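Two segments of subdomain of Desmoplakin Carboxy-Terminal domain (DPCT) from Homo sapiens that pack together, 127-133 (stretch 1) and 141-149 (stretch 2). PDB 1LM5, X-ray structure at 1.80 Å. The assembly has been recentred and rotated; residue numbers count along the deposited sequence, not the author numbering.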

ATOM      1  N   GLY B 127      -6.579   0.214  -6.286  1.00 20.77           N
ATOM      2  CA  GLY B 127      -7.386  -0.911  -5.871  1.00 17.90           C
ATOM      3  C   GLY B 127      -8.084  -0.626  -4.568  1.00 16.50           C
ATOM      4  O   GLY B 127      -7.669   0.247  -3.807  1.00 16.04           O
ATOM      5  N   LEU B 128      -9.144  -1.375  -4.303  1.00 16.52           N
ATOM      6  CA  LEU B 128      -9.904  -1.194  -3.088  1.00 17.51           C
ATOM      7  C   LEU B 128      -9.038  -1.436  -1.877  1.00 17.51           C
ATOM      8  O   LEU B 128      -8.102  -2.239  -1.916  1.00 20.28           O
ATOM      9  N   VAL B 129      -9.369  -0.734  -0.802  1.00 17.31           N
ATOM     10  CA  VAL B 129      -8.638  -0.849   0.443  1.00 17.67           C
ATOM     11  C   VAL B 129      -9.254  -1.895   1.354  1.00 19.45           C
ATOM     12  O   VAL B 129     -10.469  -1.939   1.531  1.00 19.34           O
ATOM     13  N   ASP B 130      -8.409  -2.753   1.910  1.00 18.67           N
ATOM     14  CA  ASP B 130      -8.882  -3.730   2.874  1.00 22.39           C
ATOM     15  C   ASP B 130      -8.525  -3.111   4.227  1.00 22.22           C
ATOM     16  O   ASP B 130      -7.359  -3.058   4.599  1.00 22.96           O
ATOM     17  N   PRO B 131      -9.526  -2.612   4.968  1.00 24.08           N
ATOM     18  CA  PRO B 131      -9.316  -1.988   6.281  1.00 27.46           C
ATOM     19  C   PRO B 131      -8.583  -2.914   7.248  1.00 29.01           C
ATOM     20  O   PRO B 131      -7.889  -2.454   8.152  1.00 30.63           O
ATOM     21  N   GLU B 132      -8.753  -4.215   7.051  1.00 29.90           N
ATOM     22  CA  GLU B 132      -8.111  -5.218   7.897  1.00 32.61           C
ATOM     23  C   GLU B 132      -6.597  -5.030   7.968  1.00 30.83           C
ATOM     24  O   GLU B 132      -6.010  -5.068   9.046  1.00 30.85           O
ATOM     25  N   VAL B 133      -5.974  -4.839   6.808  1.00 28.27           N
ATOM     26  CA  VAL B 133      -4.529  -4.656   6.715  1.00 27.07           C
ATOM     27  C   VAL B 133      -4.182  -3.266   6.187  1.00 25.17           C
ATOM     28  O   VAL B 133      -3.029  -2.963   5.911  1.00 24.41           O
ATOM     29  N   GLU B 141      -9.346 -10.099  -5.248  1.00 21.68           N
ATOM     30  CA  GLU B 141      -9.268 -10.353  -3.819  1.00 21.89           C
ATOM     31  C   GLU B 141     -10.434  -9.707  -3.072  1.00 20.02           C
ATOM     32  O   GLU B 141     -10.940 -10.263  -2.096  1.00 17.92           O
ATOM     33  N   ALA B 142     -10.849  -8.527  -3.518  1.00 20.00           N
ATOM     34  CA  ALA B 142     -11.979  -7.860  -2.876  1.00 20.88           C
ATOM     35  C   ALA B 142     -13.207  -8.751  -3.053  1.00 20.19           C
ATOM     36  O   ALA B 142     -14.065  -8.824  -2.181  1.00 21.77           O
ATOM     37  N   ILE B 143     -13.295  -9.427  -4.193  1.00 20.91           N
ATOM     38  CA  ILE B 143     -14.428 -10.322  -4.427  1.00 21.03           C
ATOM     39  C   ILE B 143     -14.286 -11.527  -3.495  1.00 21.71           C
ATOM     40  O   ILE B 143     -15.259 -11.982  -2.891  1.00 22.18           O
ATOM     41  N   ARG B 144     -13.059 -12.014  -3.366  1.00 21.59           N
ATOM     42  CA  ARG B 144     -12.752 -13.147  -2.500  1.00 23.45           C
ATOM     43  C   ARG B 144     -13.162 -12.827  -1.075  1.00 24.05           C
ATOM     44  O   ARG B 144     -13.713 -13.671  -0.372  1.00 23.86           O
ATOM     45  N   LYS B 145     -12.890 -11.596  -0.654  1.00 21.84           N
ATOM     46  CA  LYS B 145     -13.206 -11.156   0.698  1.00 23.13           C
ATOM     47  C   LYS B 145     -14.698 -10.884   0.839  1.00 21.79           C
ATOM     48  O   LYS B 145     -15.201 -10.736   1.947  1.00 21.94           O
ATOM     49  N   GLY B 146     -15.393 -10.811  -0.288  1.00 22.93           N
ATOM     50  CA  GLY B 146     -16.822 -10.549  -0.258  1.00 24.51           C
ATOM     51  C   GLY B 146     -17.168  -9.075  -0.126  1.00 24.69           C
ATOM     52  O   GLY B 146     -18.301  -8.729   0.210  1.00 25.29           O
ATOM     53  N   PHE B 147     -16.198  -8.200  -0.370  1.00 21.48           N
ATOM     54  CA  PHE B 147     -16.446  -6.762  -0.282  1.00 22.29           C
ATOM     55  C   PHE B 147     -17.460  -6.374  -1.333  1.00 21.35           C
ATOM     56  O   PHE B 147     -18.390  -5.611  -1.078  1.00 23.29           O
ATOM     57  N   ILE B 148     -17.244  -6.892  -2.532  1.00 21.83           N
ATOM     58  CA  ILE B 148     -18.098  -6.605  -3.670  1.00 23.40           C
ATOM     59  C   ILE B 148     -18.306  -7.908  -4.414  1.00 23.68           C
ATOM     60  O   ILE B 148     -17.492  -8.825  -4.310  1.00 22.38           O
ATOM     61  N   ASP B 149     -19.400  -7.994  -5.156  1.00 24.65           N
ATOM     62  CA  ASP B 149     -19.670  -9.182  -5.945  1.00 26.21           C
ATOM     63  C   ASP B 149     -19.291  -8.824  -7.372  1.00 26.63           C
ATOM     64  O   ASP B 149     -18.887  -7.690  -7.645  1.00 26.61           O
TER

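This is a small, mixed contact, with an apolar patch around L128, the ring of F147 beside it, and a salt-bridge cluster around K145. L128 points toward stretch 2 in the m, t rotamer. Its CD1 lies 3.9 Å from A142 CB and 3.9 Å from I148 CD1, so one methyl serves both neighbours. A142 and I148 also point toward stretch 1; I148 is p, t.

F147, chi1 m, points toward stretch 1 as well. Its CZ is 4.2 Å from P131 CD, an apolar contact, and its CE1 is 3.7 Å from V129 O. D130 OD1 sits at the ring edge, 3.6 Å from F147 CZ. The side chain of V129, chi1 t, points away.

K145 folds through three m angles and then t at chi4. Its NZ donates a hydrogen bond to E132 OE2 at 2.8 Å, within a salt bridge. E132 is extended, t, t. D130, chi1 t, leaves its backbone sideways, but its carboxylate comes nearer; OD2 makes a long salt bridge to K145 NZ at 3.8 Å. D130 OD2 and E132 OE2 are 2.8 Å apart, yet both are acceptors and do not bond. Within stretch 1, D130 OD1 accepts a hydrogen bond from E132 N at 2.9 Å, which ties the loop to the strand residue.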

ATOM      1  CB  LEU B 128     -11.092  -2.144  -3.049  1.00 18.27           C
ATOM      2  CG  LEU B 128     -12.096  -1.977  -4.185  1.00 22.96           C
ATOM      3  CD1 LEU B 128     -13.323  -2.815  -3.872  1.00 21.86           C
ATOM      4  CD2 LEU B 128     -12.469  -0.505  -4.328  1.00 20.30           C
ATOM      5  CB  VAL B 129      -8.637   0.487   1.202  1.00 16.58           C
ATOM      6  CG1 VAL B 129      -7.993   0.318   2.573  1.00 19.13           C
ATOM      7  CG2 VAL B 129      -7.899   1.539   0.391  1.00 18.61           C
ATOM      8  CB  ASP B 130      -8.160  -5.061   2.712  1.00 21.50           C
ATOM      9  CG  ASP B 130      -8.557  -6.049   3.782  1.00 25.97           C
ATOM     10  OD1 ASP B 130      -9.359  -5.672   4.666  1.00 27.08           O
ATOM     11  OD2 ASP B 130      -8.072  -7.192   3.737  1.00 24.95           O
ATOM     12  CB  PRO B 131     -10.737  -1.690   6.760  1.00 28.23           C
ATOM     13  CG  PRO B 131     -11.521  -1.595   5.493  1.00 28.71           C
ATOM     14  CD  PRO B 131     -10.962  -2.704   4.664  1.00 26.61           C
ATOM     15  CB  GLU B 132      -8.406  -6.616   7.360  1.00 36.34           C
ATOM     16  CG  GLU B 132      -7.548  -7.710   7.971  1.00 44.26           C
ATOM     17  CD  GLU B 132      -7.439  -8.942   7.075  1.00 48.38           C
ATOM     18  OE1 GLU B 132      -6.770  -9.919   7.485  1.00 51.09           O
ATOM     19  OE2 GLU B 132      -8.015  -8.932   5.962  1.00 49.77           O
ATOM     20  CB  VAL B 133      -3.912  -5.700   5.774  1.00 27.61           C
ATOM     21  CG1 VAL B 133      -4.164  -7.101   6.315  1.00 28.87           C
ATOM     22  CG2 VAL B 133      -4.515  -5.551   4.372  1.00 27.13           C
ATOM     23  CB  GLU B 141      -7.927  -9.858  -3.271  1.00 23.18           C
ATOM     24  CG  GLU B 141      -7.695 -10.159  -1.806  1.00 26.50           C
ATOM     25  CD  GLU B 141      -7.585 -11.644  -1.517  1.00 29.44           C
ATOM     26  OE1 GLU B 141      -7.323 -11.988  -0.350  1.00 34.74           O
ATOM     27  OE2 GLU B 141      -7.754 -12.464  -2.442  1.00 29.90           O
ATOM     28  CB  ALA B 142     -12.223  -6.509  -3.497  1.00 19.57           C
ATOM     29  CB  ILE B 143     -14.466 -10.781  -5.895  1.00 21.60           C
ATOM     30  CG1 ILE B 143     -14.938  -9.617  -6.771  1.00 22.19           C
ATOM     31  CG2 ILE B 143     -15.375 -11.994  -6.053  1.00 21.39           C
ATOM     32  CD1 ILE B 143     -14.932  -9.922  -8.248  1.00 25.41           C
ATOM     33  CB  ARG B 144     -11.250 -13.442  -2.530  1.00 24.96           C
ATOM     34  CG  ARG B 144     -10.770 -14.333  -1.375  1.00 24.29           C
ATOM     35  CD  ARG B 144     -11.263 -15.745  -1.539  1.00 25.43           C
ATOM     36  NE  ARG B 144     -10.941 -16.592  -0.391  1.00 24.80           N
ATOM     37  CZ  ARG B 144     -11.675 -16.669   0.715  1.00 24.50           C
ATOM     38  NH1 ARG B 144     -12.784 -15.950   0.838  1.00 19.76           N
ATOM     39  NH2 ARG B 144     -11.307 -17.479   1.695  1.00 23.23           N
ATOM     40  CB  LYS B 145     -12.427  -9.886   1.036  1.00 25.55           C
ATOM     41  CG  LYS B 145     -10.925 -10.006   0.839  1.00 31.35           C
ATOM     42  CD  LYS B 145     -10.246 -10.731   1.978  1.00 36.46           C
ATOM     43  CE  LYS B 145     -10.239  -9.885   3.241  1.00 37.79           C
ATOM     44  NZ  LYS B 145      -9.567 -10.588   4.362  1.00 40.86           N
ATOM     45  CB  PHE B 147     -15.178  -5.954  -0.570  1.00 21.84           C
ATOM     46  CG  PHE B 147     -14.152  -6.008   0.514  1.00 23.90           C
ATOM     47  CD1 PHE B 147     -12.987  -5.262   0.402  1.00 22.79           C
ATOM     48  CD2 PHE B 147     -14.335  -6.800   1.641  1.00 23.02           C
ATOM     49  CE1 PHE B 147     -12.025  -5.306   1.397  1.00 26.94           C
ATOM     50  CE2 PHE B 147     -13.381  -6.848   2.638  1.00 24.94           C
ATOM     51  CZ  PHE B 147     -12.222  -6.103   2.518  1.00 22.99           C
ATOM     52  CB  ILE B 148     -17.407  -5.619  -4.631  1.00 24.38           C
ATOM     53  CG1 ILE B 148     -16.088  -6.232  -5.117  1.00 25.98           C
ATOM     54  CG2 ILE B 148     -17.120  -4.311  -3.924  1.00 27.22           C
ATOM     55  CD1 ILE B 148     -15.293  -5.347  -6.073  1.00 26.77           C
ATOM     56  CB  ASP B 149     -21.147  -9.589  -5.851  1.00 27.98           C
ATOM     57  CG  ASP B 149     -22.105  -8.477  -6.274  1.00 31.02           C
ATOM     58  OD1 ASP B 149     -23.332  -8.663  -6.091  1.00 31.45           O
ATOM     59  OD2 ASP B 149     -21.649  -7.436  -6.786  1.00 27.81           O
TER